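Local coordinates for protein putative short-chain dehydrogenase/reductase (PDB 5K9Z) that probably acts as a short-chain dehydrogenase/reductase, interconverting an alcohol CH-OH group and a carbonyl with NAD or NADP as hydride carrier, at residues S70-A76 with Y126-H130; D90-N95 with G141-V146; A96-A101 with A115-L120; R215-L219 with D251-T255. One frame throughout, in Å; residues are numbered along the deposited sequence.

Interaction 1 (S70-A76 with Y126-H130); sequences SVEAQVA and YGIKH
A salt bridge and a hydrogen bond tie Glu72 to two side chains of segment 126-130. The carboxylate oxygen Glu72 OE2 forms the salt bridge with Lys129 NZ at 2.7 Å, using the lone pair on the side of OE1, and takes the hydrogen bond from His130 NE2, also 2.7 Å from OE2, on the anti side. That hydrogen bond is nearly straight, 162° at the hydrogen, and the oxygen lies close to the imidazole plane. Two donors thus grip one oxygen, which probably fixes the rotation of the carboxylate. The other ring nitrogen, His130 ND1, is hydrogen-bonded to a glycerol, probably from the crystallisation liquor.

Ring packing comes next. The extended Glu72 chain, with CG anti to the backbone N (chi1 176°), runs over the phenol of Tyr126, and Glu72 CB sits 3.5 Å from the centroid of that ring in a CH-pi contact. Ala76 CB makes a similar contact over a face of the His130 imidazole.

Val75 adds aliphatic packing: its CG1 approaches Gly127 CA at 3.6 Å and Tyr126 CB at 4.1 Å. A water bridges Ser70 O and Tyr126 OH.

The short segments 72-76 of helix 72-86 and 126-130 of helix 110-138 cross at -44°, their axes 9.1 Å apart, as two neighbouring helices packed on one side of the Rossmann-fold sheet.

Interaction 2 (D90-N95 with G141-V146); sequences DCMVNN and GCILSV
Asn94 CG and Ser145 OG both stand beside their own backbone N, anti to the carbonyl carbon (chi1 near -60° in both), and this brings Asn94 ND2 to Ser145 OG across two adjacent strands. These are strands 91-94 and 141-146 of the parallel Rossmann-fold sheet, the fourth and fifth in its 3-2-1-4-5-6-7 order.

The backbones run in register from Cys91 beside Cys142 to Asn94 beside Ser145, joined by alternating bonds. Cys142 N donates to Asp90 O, Met92 N to Cys142 O, Leu144 N to Met92 O, Asn94 N to Leu144 O and Val146 N to Asn94 O. The Leu144 N to Met92 O and Asn94 N to Leu144 O bonds are both 2.7 Å, and the first of the series is the most bent, 140° at the hydrogen. Carbonyls also receive CA-H contacts, as from Cys91 CA to Cys142 O at 3.2 Å.

Side chains alternate between the two faces. Cys91, Val93, Cys142 and Leu144 share one, where Cys91 SG meets Leu144 CD1 at 3.9 Å and helix 225-236 packs over Cys91 and Leu144. Met92, Asn94, Ile143 and Ser145 share the other, against helix 110-138; here Met92 CB lies 4.3 Å from Ile143 CG2. Diagonally across, Val93 CG1 touches Val146 CG2 at 4.2 Å.

At the C-terminal end of the pairing, the bond from Asn94 ND2 to Ser145 OG measures 3.2 Å with an angle of 166° at the hydrogen, and the hydroxyl lies close to the plane of the Asn94 amide.

Interaction 3 (A96-A101 with A115-L120); sequences AGFVGA and ATLGVL
Segment 96-101 runs as loop from Ala96 to Val99 and enters a short strand at Gly100, passing alongside helical segment 115-120; Gly100 CA comes 4.9 Å from Thr116 CA, and the helix has a wider pi-type turn at 118-120.

Phe98 carries most of the apolar contact. With CG anti to the backbone N (chi1 -180°), its ring reaches the helix. Val119 CG2 lies over one face, 4.1 Å from the ring centroid in a CH-pi contact, while Val119 CG1 sits at the rim on the same side, 3.7 Å from Phe98 CD2. Thr116 CA and Leu120 CG meet the edge of the same ring. Ala96 CB rests on Val119 CG1 at 3.8 Å, and Leu120 CD2 approaches Phe98 O at 3.6 Å.

The polar link is made by Thr116. Its hydroxyl accepts a hydrogen bond from Ala101 N, 2.8 Å to Thr116 OG1 with 160° at the hydrogen, and also bonds to Ala112 O. Gly100 CA lies close against this hydroxyl, 3.5 Å from Thr116 OG1, with the backbone at positive phi. Gly100 and Ala101 pair with an antiparallel strand of the second subunit, whose Phe272 packs on Phe98 and Thr116.

The chemistry implies that the threonine hydroxyl ties the loop to the helix where the strand begins, while Val119 and Leu120 pack against the phenyl ring beside the dimer interface.

Interaction 4 (R215-L219 with D251-T255); sequences RASPL and DSGVT
Ser252 meets Ser217 directly, but the second segment begins with Asp251, which organises its own chain. Asp251 OD1 accepts from Gly253 N at 2.8 Å in an Asx turn, the N-H coming from above the carboxylate plane, while Asp251 OD2 takes the N-H of Thr255, whose N is 2.9 Å away. The backbone from Asp251 to Val254 forms a type I' turn.

Ser252, at the corner of that turn, makes the main contact. Its OG, beside the backbone N (chi1 -62°), lies 2.7 Å from Ser217 OG in a hydroxyl-hydroxyl hydrogen bond. Ser252 CB packs on Pro218 CD at 3.6 Å, and Leu219 CD1 comes within 3.8 Å of Ser252 OG. Gly253 then occupies the N-cap position with a positive phi, 89°. Val254, in the first turn of the helix, brings CG2 against the CD edge of the proline, 3.6 Å from Pro218 CD; the two side chains cross at about a right angle.

The contact lies at the surface. It joins the C-terminal end of helix 205-216 and the loop that follows to the turn between strand 247-250, the outermost strand on that side of the sheet within this chain, and helix 254-257.

In the fold
Interactions 1, 2 and 3 adjoin in the Rossmann fold, through strands 91-94 and 141-146 and helix 110-138. Interaction 2 joins the two neighbouring strands, and the helix serves both interactions 1 and 3. The centres of interactions 1 and 2 are about 13 Å apart, and they touch, Gly127 and Ile128 packing on Met92, Asn94 and Ile143. Interaction 3 lies, centre to centre, about 15 Å from interaction 1, which it touches through Ser70 on Gly118, and about 18 Å from interaction 2; segment 96-101 follows strand 91-94. Interaction 4 comes later in the chain, centres about 24 to 33 Å away, near the last strand of the sheet. Together they link sheet, helix layer and dimer-facing edge.

Interaction 1 (S70-A76 with Y126-H130)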
loop_
_atom_site.group_PDB
_atom_site.type_symbol
_atom_site.label_atom_id
_atom_site.label_comp_id
_atom_site.label_asym_id
_atom_site.label_seq_id
_atom_site.Cartn_x
_atom_site.Cartn_y
_atom_site.Cartn_z
ATOM N N SER C 70 -22.476 6.374 16.226
ATOM C CA SER C 70 -22.419 7.720 15.670
ATOM C C SER C 70 -22.698 8.798 16.712
ATOM O O SER C 70 -22.497 9.981 16.407
ATOM C CB SER C 70 -23.407 7.875 14.506
ATOM O OG SER C 70 -24.745 7.833 14.958
ATOM N N VAL C 71 -23.113 8.422 17.924
ATOM C CA VAL C 71 -23.443 9.365 19.000
ATOM C C VAL C 71 -22.381 9.247 20.082
ATOM O O VAL C 71 -22.327 8.238 20.795
ATOM C CB VAL C 71 -24.832 9.098 19.595
ATOM C CG1 VAL C 71 -25.164 10.146 20.689
ATOM C CG2 VAL C 71 -25.883 9.080 18.497
ATOM N N GLU C 72 -21.558 10.286 20.237
ATOM C CA GLU C 72 -20.429 10.188 21.160
ATOM C C GLU C 72 -20.886 9.810 22.563
ATOM O O GLU C 72 -20.260 8.976 23.230
ATOM C CB GLU C 72 -19.667 11.510 21.208
ATOM C CG GLU C 72 -18.548 11.441 22.237
ATOM C CD GLU C 72 -17.761 12.715 22.365
ATOM O OE1 GLU C 72 -18.234 13.772 21.906
ATOM O OE2 GLU C 72 -16.651 12.651 22.934
ATOM N N ALA C 73 -21.993 10.408 23.017
ATOM C CA ALA C 73 -22.468 10.176 24.377
ATOM C C ALA C 73 -22.791 8.709 24.605
ATOM O O ALA C 73 -22.604 8.190 25.707
ATOM C CB ALA C 73 -23.709 11.038 24.656
ATOM N N GLN C 74 -23.326 8.035 23.581
ATOM C CA GLN C 74 -23.649 6.623 23.741
ATOM C C GLN C 74 -22.386 5.765 23.796
ATOM O O GLN C 74 -22.326 4.777 24.542
ATOM C CB GLN C 74 -24.574 6.177 22.614
ATOM C CG GLN C 74 -25.951 6.860 22.698
ATOM C CD GLN C 74 -26.927 6.303 21.704
ATOM O OE1 GLN C 74 -26.812 5.148 21.284
ATOM N NE2 GLN C 74 -27.899 7.117 21.315
ATOM N N VAL C 75 -21.368 6.126 23.015
ATOM C CA VAL C 75 -20.094 5.408 23.079
ATOM C C VAL C 75 -19.468 5.586 24.458
ATOM O O VAL C 75 -19.029 4.622 25.088
ATOM C CB VAL C 75 -19.154 5.887 21.956
ATOM C CG1 VAL C 75 -17.759 5.293 22.123
ATOM C CG2 VAL C 75 -19.746 5.556 20.576
ATOM N N ALA C 76 -19.465 6.823 24.960
ATOM C CA ALA C 76 -18.915 7.085 26.289
ATOM C C ALA C 76 -19.679 6.303 27.348
ATOM O O ALA C 76 -19.079 5.759 28.285
ATOM C CB ALA C 76 -18.958 8.586 26.582
ATOM N N TYR C 126 -14.746 8.471 18.534
ATOM C CA TYR C 126 -15.360 8.479 19.863
ATOM C C TYR C 126 -14.916 7.266 20.666
ATOM O O TYR C 126 -14.614 7.377 21.859
ATOM C CB TYR C 126 -16.893 8.490 19.766
ATOM C CG TYR C 126 -17.513 9.629 18.981
ATOM C CD1 TYR C 126 -16.947 10.896 18.977
ATOM C CD2 TYR C 126 -18.660 9.422 18.214
ATOM C CE1 TYR C 126 -17.497 11.924 18.247
ATOM C CE2 TYR C 126 -19.241 10.464 17.484
ATOM C CZ TYR C 126 -18.648 11.703 17.500
ATOM O OH TYR C 126 -19.197 12.729 16.772
ATOM N N GLY C 127 -14.859 6.097 20.018
ATOM C CA GLY C 127 -14.429 4.896 20.713
ATOM C C GLY C 127 -12.980 4.965 21.167
ATOM O O GLY C 127 -12.646 4.550 22.276
ATOM N N ILE C 128 -12.091 5.469 20.313
ATOM C CA ILE C 128 -10.700 5.610 20.739
ATOM C C ILE C 128 -10.616 6.617 21.878
ATOM O O ILE C 128 -9.976 6.374 22.907
ATOM C CB ILE C 128 -9.803 6.019 19.556
ATOM C CG1 ILE C 128 -9.774 4.908 18.496
ATOM C CG2 ILE C 128 -8.350 6.330 20.045
ATOM C CD1 ILE C 128 -9.055 5.314 17.240
ATOM N N LYS C 129 -11.289 7.749 21.720
ATOM C CA LYS C 129 -11.232 8.788 22.747
ATOM C C LYS C 129 -11.651 8.244 24.110
ATOM O O LYS C 129 -10.908 8.355 25.088
ATOM C CB LYS C 129 -12.107 9.969 22.339
ATOM C CG LYS C 129 -12.283 11.024 23.436
ATOM C CD LYS C 129 -13.154 12.152 22.920
ATOM C CE LYS C 129 -13.549 13.124 24.044
ATOM N NZ LYS C 129 -14.447 14.187 23.511
ATOM N N HIS C 130 -12.832 7.630 24.192
ATOM C CA HIS C 130 -13.346 7.251 25.506
ATOM C C HIS C 130 -12.728 5.966 26.041
ATOM O O HIS C 130 -12.514 5.851 27.251
ATOM C CB HIS C 130 -14.867 7.208 25.467
ATOM C CG HIS C 130 -15.448 8.569 25.262
ATOM N ND1 HIS C 130 -15.587 9.473 26.297
ATOM C CD2 HIS C 130 -15.811 9.225 24.134
ATOM C CE1 HIS C 130 -16.058 10.613 25.824
ATOM N NE2 HIS C 130 -16.207 10.489 24.514
HETATM O O HOH W 1 -21.087 11.737 14.849
#

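Interaction 2 (D90-N95 with G141-V146)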
loop_
_atom_site.group_PDB
_atom_site.type_symbol
_atom_site.label_atom_id
_atom_site.label_comp_id
_atom_site.label_asym_id
_atom_site.label_seq_id
_atom_site.Cartn_x
_atom_site.Cartn_y
_atom_site.Cartn_z
ATOM N N ASP C 90 -10.119 -3.513 29.137
ATOM C CA ASP C 90 -8.837 -3.965 28.606
ATOM C C ASP C 90 -8.755 -3.902 27.095
ATOM O O ASP C 90 -7.666 -3.702 26.551
ATOM C CB ASP C 90 -8.563 -5.392 29.057
ATOM C CG ASP C 90 -8.440 -5.494 30.550
ATOM O OD1 ASP C 90 -7.475 -4.914 31.083
ATOM O OD2 ASP C 90 -9.288 -6.156 31.184
ATOM N N CYS C 91 -9.876 -4.082 26.406
ATOM C CA CYS C 91 -9.871 -4.153 24.957
ATOM C C CYS C 91 -11.114 -3.460 24.429
ATOM O O CYS C 91 -12.218 -3.703 24.923
ATOM C CB CYS C 91 -9.815 -5.609 24.473
ATOM S SG CYS C 91 -9.849 -5.740 22.671
ATOM N N MET C 92 -10.929 -2.564 23.466
ATOM C CA MET C 92 -12.026 -1.888 22.784
ATOM C C MET C 92 -12.015 -2.300 21.318
ATOM O O MET C 92 -10.968 -2.228 20.670
ATOM C CB MET C 92 -11.880 -0.375 22.893
ATOM C CG MET C 92 -12.919 0.399 22.098
ATOM S SD MET C 92 -14.512 0.374 22.920
ATOM C CE MET C 92 -15.470 1.505 21.906
ATOM N N VAL C 93 -13.164 -2.704 20.780
ATOM C CA VAL C 93 -13.260 -3.082 19.369
ATOM C C VAL C 93 -14.252 -2.147 18.685
ATOM O O VAL C 93 -15.464 -2.235 18.911
ATOM C CB VAL C 93 -13.658 -4.551 19.190
ATOM C CG1 VAL C 93 -13.725 -4.901 17.700
ATOM C CG2 VAL C 93 -12.642 -5.460 19.864
ATOM N N ASN C 94 -13.742 -1.252 17.842
ATOM C CA ASN C 94 -14.577 -0.343 17.059
ATOM C C ASN C 94 -14.966 -1.062 15.782
ATOM O O ASN C 94 -14.168 -1.151 14.848
ATOM C CB ASN C 94 -13.837 0.943 16.735
ATOM C CG ASN C 94 -13.414 1.684 17.968
ATOM O OD1 ASN C 94 -14.243 2.000 18.819
ATOM N ND2 ASN C 94 -12.114 1.936 18.097
ATOM N N ASN C 95 -16.186 -1.583 15.747
ATOM C CA ASN C 95 -16.660 -2.393 14.636
ATOM C C ASN C 95 -18.063 -1.951 14.237
ATOM O O ASN C 95 -18.906 -1.664 15.096
ATOM C CB ASN C 95 -16.640 -3.878 15.016
ATOM C CG ASN C 95 -17.437 -4.739 14.050
ATOM O OD1 ASN C 95 -18.573 -5.128 14.339
ATOM N ND2 ASN C 95 -16.859 -5.022 12.898
ATOM N N GLY C 141 -3.909 -1.504 27.898
ATOM C CA GLY C 141 -5.134 -1.635 27.137
ATOM C C GLY C 141 -4.841 -1.702 25.656
ATOM O O GLY C 141 -3.780 -1.305 25.175
ATOM N N CYS C 142 -5.843 -2.161 24.906
ATOM C CA CYS C 142 -5.697 -2.426 23.488
ATOM C C CYS C 142 -6.941 -1.899 22.788
ATOM O O CYS C 142 -8.051 -2.336 23.101
ATOM C CB CYS C 142 -5.531 -3.934 23.251
ATOM S SG CYS C 142 -5.225 -4.351 21.570
ATOM N N ILE C 143 -6.769 -0.963 21.858
ATOM C CA ILE C 143 -7.883 -0.396 21.103
ATOM C C ILE C 143 -7.788 -0.885 19.663
ATOM O O ILE C 143 -6.782 -0.653 18.977
ATOM C CB ILE C 143 -7.885 1.138 21.175
ATOM C CG1 ILE C 143 -7.957 1.586 22.645
ATOM C CG2 ILE C 143 -9.054 1.688 20.410
ATOM C CD1 ILE C 143 -7.790 3.091 22.853
ATOM N N LEU C 144 -8.832 -1.558 19.202
ATOM C CA LEU C 144 -8.812 -2.220 17.902
ATOM C C LEU C 144 -9.975 -1.727 17.058
ATOM O O LEU C 144 -11.096 -1.604 17.550
ATOM C CB LEU C 144 -8.883 -3.748 18.065
ATOM C CG LEU C 144 -7.771 -4.391 18.893
ATOM C CD1 LEU C 144 -8.044 -5.864 19.174
ATOM C CD2 LEU C 144 -6.445 -4.222 18.167
ATOM N N SER C 145 -9.709 -1.441 15.785
ATOM C CA SER C 145 -10.741 -0.971 14.873
ATOM C C SER C 145 -10.822 -1.910 13.676
ATOM O O SER C 145 -9.798 -2.304 13.112
ATOM C CB SER C 145 -10.462 0.459 14.403
ATOM O OG SER C 145 -10.398 1.361 15.504
ATOM N N VAL C 146 -12.039 -2.253 13.272
ATOM C CA VAL C 146 -12.237 -3.107 12.101
ATOM C C VAL C 146 -12.330 -2.161 10.912
ATOM O O VAL C 146 -13.366 -1.516 10.685
ATOM C CB VAL C 146 -13.476 -3.989 12.240
ATOM C CG1 VAL C 146 -13.693 -4.860 10.959
ATOM C CG2 VAL C 146 -13.349 -4.857 13.499
#

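Interaction 3 (A96-A101 with A115-L120)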
loop_
_atom_site.group_PDB
_atom_site.type_symbol
_atom_site.label_atom_id
_atom_site.label_comp_id
_atom_site.label_asym_id
_atom_site.label_seq_id
_atom_site.Cartn_x
_atom_site.Cartn_y
_atom_site.Cartn_z
ATOM N N ALA C 96 -18.310 -1.891 12.931
ATOM C CA ALA C 96 -19.646 -1.595 12.420
ATOM C C ALA C 96 -19.875 -2.397 11.152
ATOM O O ALA C 96 -19.029 -2.395 10.252
ATOM C CB ALA C 96 -19.830 -0.098 12.139
ATOM N N GLY C 97 -20.990 -3.124 11.113
ATOM C CA GLY C 97 -21.442 -3.797 9.909
ATOM C C GLY C 97 -22.269 -2.829 9.097
ATOM O O GLY C 97 -23.502 -2.847 9.167
ATOM N N PHE C 98 -21.603 -1.941 8.367
ATOM C CA PHE C 98 -22.267 -0.766 7.815
ATOM C C PHE C 98 -21.472 -0.288 6.610
ATOM O O PHE C 98 -20.241 -0.285 6.650
ATOM C CB PHE C 98 -22.367 0.347 8.869
ATOM C CG PHE C 98 -23.043 1.598 8.373
ATOM C CD1 PHE C 98 -24.423 1.725 8.422
ATOM C CD2 PHE C 98 -22.300 2.647 7.853
ATOM C CE1 PHE C 98 -25.056 2.893 7.976
ATOM C CE2 PHE C 98 -22.927 3.806 7.392
ATOM C CZ PHE C 98 -24.297 3.929 7.451
ATOM N N VAL C 99 -22.170 0.113 5.547
ATOM C CA VAL C 99 -21.528 0.561 4.314
ATOM C C VAL C 99 -21.871 2.013 3.994
ATOM O O VAL C 99 -20.975 2.834 3.741
ATOM C CB VAL C 99 -21.890 -0.358 3.120
ATOM C CG1 VAL C 99 -21.193 0.129 1.853
ATOM C CG2 VAL C 99 -21.500 -1.789 3.422
ATOM N N GLY C 100 -23.165 2.328 3.926
ATOM C CA GLY C 100 -23.613 3.701 3.719
ATOM C C GLY C 100 -23.695 4.090 2.250
ATOM O O GLY C 100 -24.228 3.336 1.414
ATOM N N ALA C 101 -23.167 5.267 1.933
ATOM C CA ALA C 101 -23.345 5.830 0.603
ATOM C C ALA C 101 -22.587 5.031 -0.446
ATOM O O ALA C 101 -21.449 4.599 -0.231
ATOM C CB ALA C 101 -22.872 7.281 0.589
ATOM N N ALA C 115 -23.696 10.968 6.964
ATOM C CA ALA C 115 -24.216 9.792 7.656
ATOM C C ALA C 115 -23.217 8.636 7.618
ATOM O O ALA C 115 -23.047 7.924 8.616
ATOM C CB ALA C 115 -25.547 9.349 7.045
ATOM N N THR C 116 -22.568 8.419 6.469
ATOM C CA THR C 116 -21.609 7.320 6.356
ATOM C C THR C 116 -20.421 7.545 7.282
ATOM O O THR C 116 -20.054 6.663 8.066
ATOM C CB THR C 116 -21.130 7.166 4.909
ATOM O OG1 THR C 116 -22.247 6.923 4.049
ATOM C CG2 THR C 116 -20.126 5.973 4.778
ATOM N N LEU C 117 -19.835 8.747 7.234
ATOM C CA LEU C 117 -18.664 9.054 8.055
ATOM C C LEU C 117 -19.003 9.097 9.545
ATOM O O LEU C 117 -18.134 8.821 10.379
ATOM C CB LEU C 117 -18.039 10.370 7.590
ATOM C CG LEU C 117 -16.933 10.277 6.516
ATOM C CD1 LEU C 117 -17.329 9.444 5.321
ATOM C CD2 LEU C 117 -16.562 11.676 6.055
ATOM N N GLY C 118 -20.259 9.411 9.895
ATOM C CA GLY C 118 -20.648 9.427 11.299
ATOM C C GLY C 118 -20.487 8.068 11.951
ATOM O O GLY C 118 -19.982 7.960 13.074
ATOM N N VAL C 119 -20.859 7.010 11.227
ATOM C CA VAL C 119 -20.718 5.650 11.725
ATOM C C VAL C 119 -19.274 5.156 11.563
ATOM O O VAL C 119 -18.670 4.618 12.501
ATOM C CB VAL C 119 -21.708 4.713 10.998
ATOM C CG1 VAL C 119 -21.518 3.293 11.454
ATOM C CG2 VAL C 119 -23.195 5.181 11.170
ATOM N N LEU C 120 -18.722 5.276 10.354
ATOM C CA LEU C 120 -17.480 4.578 10.039
ATOM C C LEU C 120 -16.236 5.306 10.517
ATOM O O LEU C 120 -15.184 4.667 10.663
ATOM C CB LEU C 120 -17.386 4.311 8.531
ATOM C CG LEU C 120 -18.465 3.357 7.984
ATOM C CD1 LEU C 120 -18.313 3.090 6.479
ATOM C CD2 LEU C 120 -18.475 2.037 8.738
#

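Interaction 4 (R215-L219 with D251-T255)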
loop_
_atom_site.group_PDB
_atom_site.type_symbol
_atom_site.label_atom_id
_atom_site.label_comp_id
_atom_site.label_asym_id
_atom_site.label_seq_id
_atom_site.Cartn_x
_atom_site.Cartn_y
_atom_site.Cartn_z
ATOM N N ARG C 215 -15.202 -16.807 -4.941
ATOM C CA ARG C 215 -14.674 -16.394 -6.239
ATOM C C ARG C 215 -13.658 -15.259 -6.108
ATOM O O ARG C 215 -12.741 -15.151 -6.933
ATOM C CB ARG C 215 -15.820 -15.980 -7.170
ATOM N N ALA C 216 -13.794 -14.415 -5.081
ATOM C CA ALA C 216 -12.906 -13.272 -4.916
ATOM C C ALA C 216 -11.554 -13.642 -4.315
ATOM O O ALA C 216 -10.589 -12.887 -4.501
ATOM C CB ALA C 216 -13.579 -12.203 -4.048
ATOM N N SER C 217 -11.452 -14.780 -3.595
ATOM C CA SER C 217 -10.191 -15.117 -2.940
ATOM C C SER C 217 -9.252 -15.822 -3.911
ATOM O O SER C 217 -9.634 -16.833 -4.511
ATOM C CB SER C 217 -10.440 -16.034 -1.750
ATOM O OG SER C 217 -9.211 -16.525 -1.238
ATOM N N PRO C 218 -7.998 -15.380 -4.022
ATOM C CA PRO C 218 -7.022 -16.176 -4.784
ATOM C C PRO C 218 -6.820 -17.556 -4.188
ATOM O O PRO C 218 -6.477 -18.496 -4.923
ATOM C CB PRO C 218 -5.751 -15.319 -4.726
ATOM C CG PRO C 218 -6.279 -13.912 -4.622
ATOM C CD PRO C 218 -7.530 -14.005 -3.790
ATOM N N LEU C 219 -7.087 -17.722 -2.892
ATOM C CA LEU C 219 -7.014 -19.036 -2.275
ATOM C C LEU C 219 -8.259 -19.866 -2.551
ATOM O O LEU C 219 -8.271 -21.062 -2.242
ATOM C CB LEU C 219 -6.811 -18.898 -0.762
ATOM C CG LEU C 219 -5.483 -18.239 -0.356
ATOM C CD1 LEU C 219 -5.511 -17.624 1.050
ATOM C CD2 LEU C 219 -4.336 -19.241 -0.497
ATOM N N ASP C 251 -7.112 -10.696 3.553
ATOM C CA ASP C 251 -7.782 -10.518 2.266
ATOM C C ASP C 251 -7.289 -11.495 1.202
ATOM O O ASP C 251 -7.425 -11.205 0.012
ATOM C CB ASP C 251 -7.585 -9.063 1.773
ATOM C CG ASP C 251 -6.160 -8.790 1.241
ATOM O OD1 ASP C 251 -5.204 -9.537 1.555
ATOM O OD2 ASP C 251 -5.988 -7.789 0.523
ATOM N N SER C 252 -6.678 -12.601 1.589
ATOM C CA SER C 252 -6.141 -13.577 0.647
ATOM C C SER C 252 -5.082 -12.980 -0.268
ATOM O O SER C 252 -4.793 -13.551 -1.316
ATOM C CB SER C 252 -7.258 -14.223 -0.188
ATOM O OG SER C 252 -8.141 -14.923 0.655
ATOM N N GLY C 253 -4.509 -11.831 0.098
ATOM C CA GLY C 253 -3.416 -11.220 -0.645
ATOM C C GLY C 253 -3.797 -10.264 -1.759
ATOM O O GLY C 253 -2.905 -9.793 -2.475
ATOM N N VAL C 254 -5.080 -9.903 -1.888
ATOM C CA VAL C 254 -5.536 -9.148 -3.054
ATOM C C VAL C 254 -4.873 -7.770 -3.133
ATOM O O VAL C 254 -4.518 -7.305 -4.227
ATOM C CB VAL C 254 -7.076 -9.041 -3.051
ATOM C CG1 VAL C 254 -7.537 -7.979 -4.029
ATOM C CG2 VAL C 254 -7.696 -10.404 -3.398
ATOM N N THR C 255 -4.727 -7.076 -1.994
ATOM C CA THR C 255 -4.251 -5.692 -2.050
ATOM C C THR C 255 -2.775 -5.610 -2.444
ATOM O O THR C 255 -2.358 -4.614 -3.042
ATOM C CB THR C 255 -4.474 -4.967 -0.707
ATOM O OG1 THR C 255 -3.808 -5.665 0.354
ATOM C CG2 THR C 255 -5.961 -4.846 -0.379
#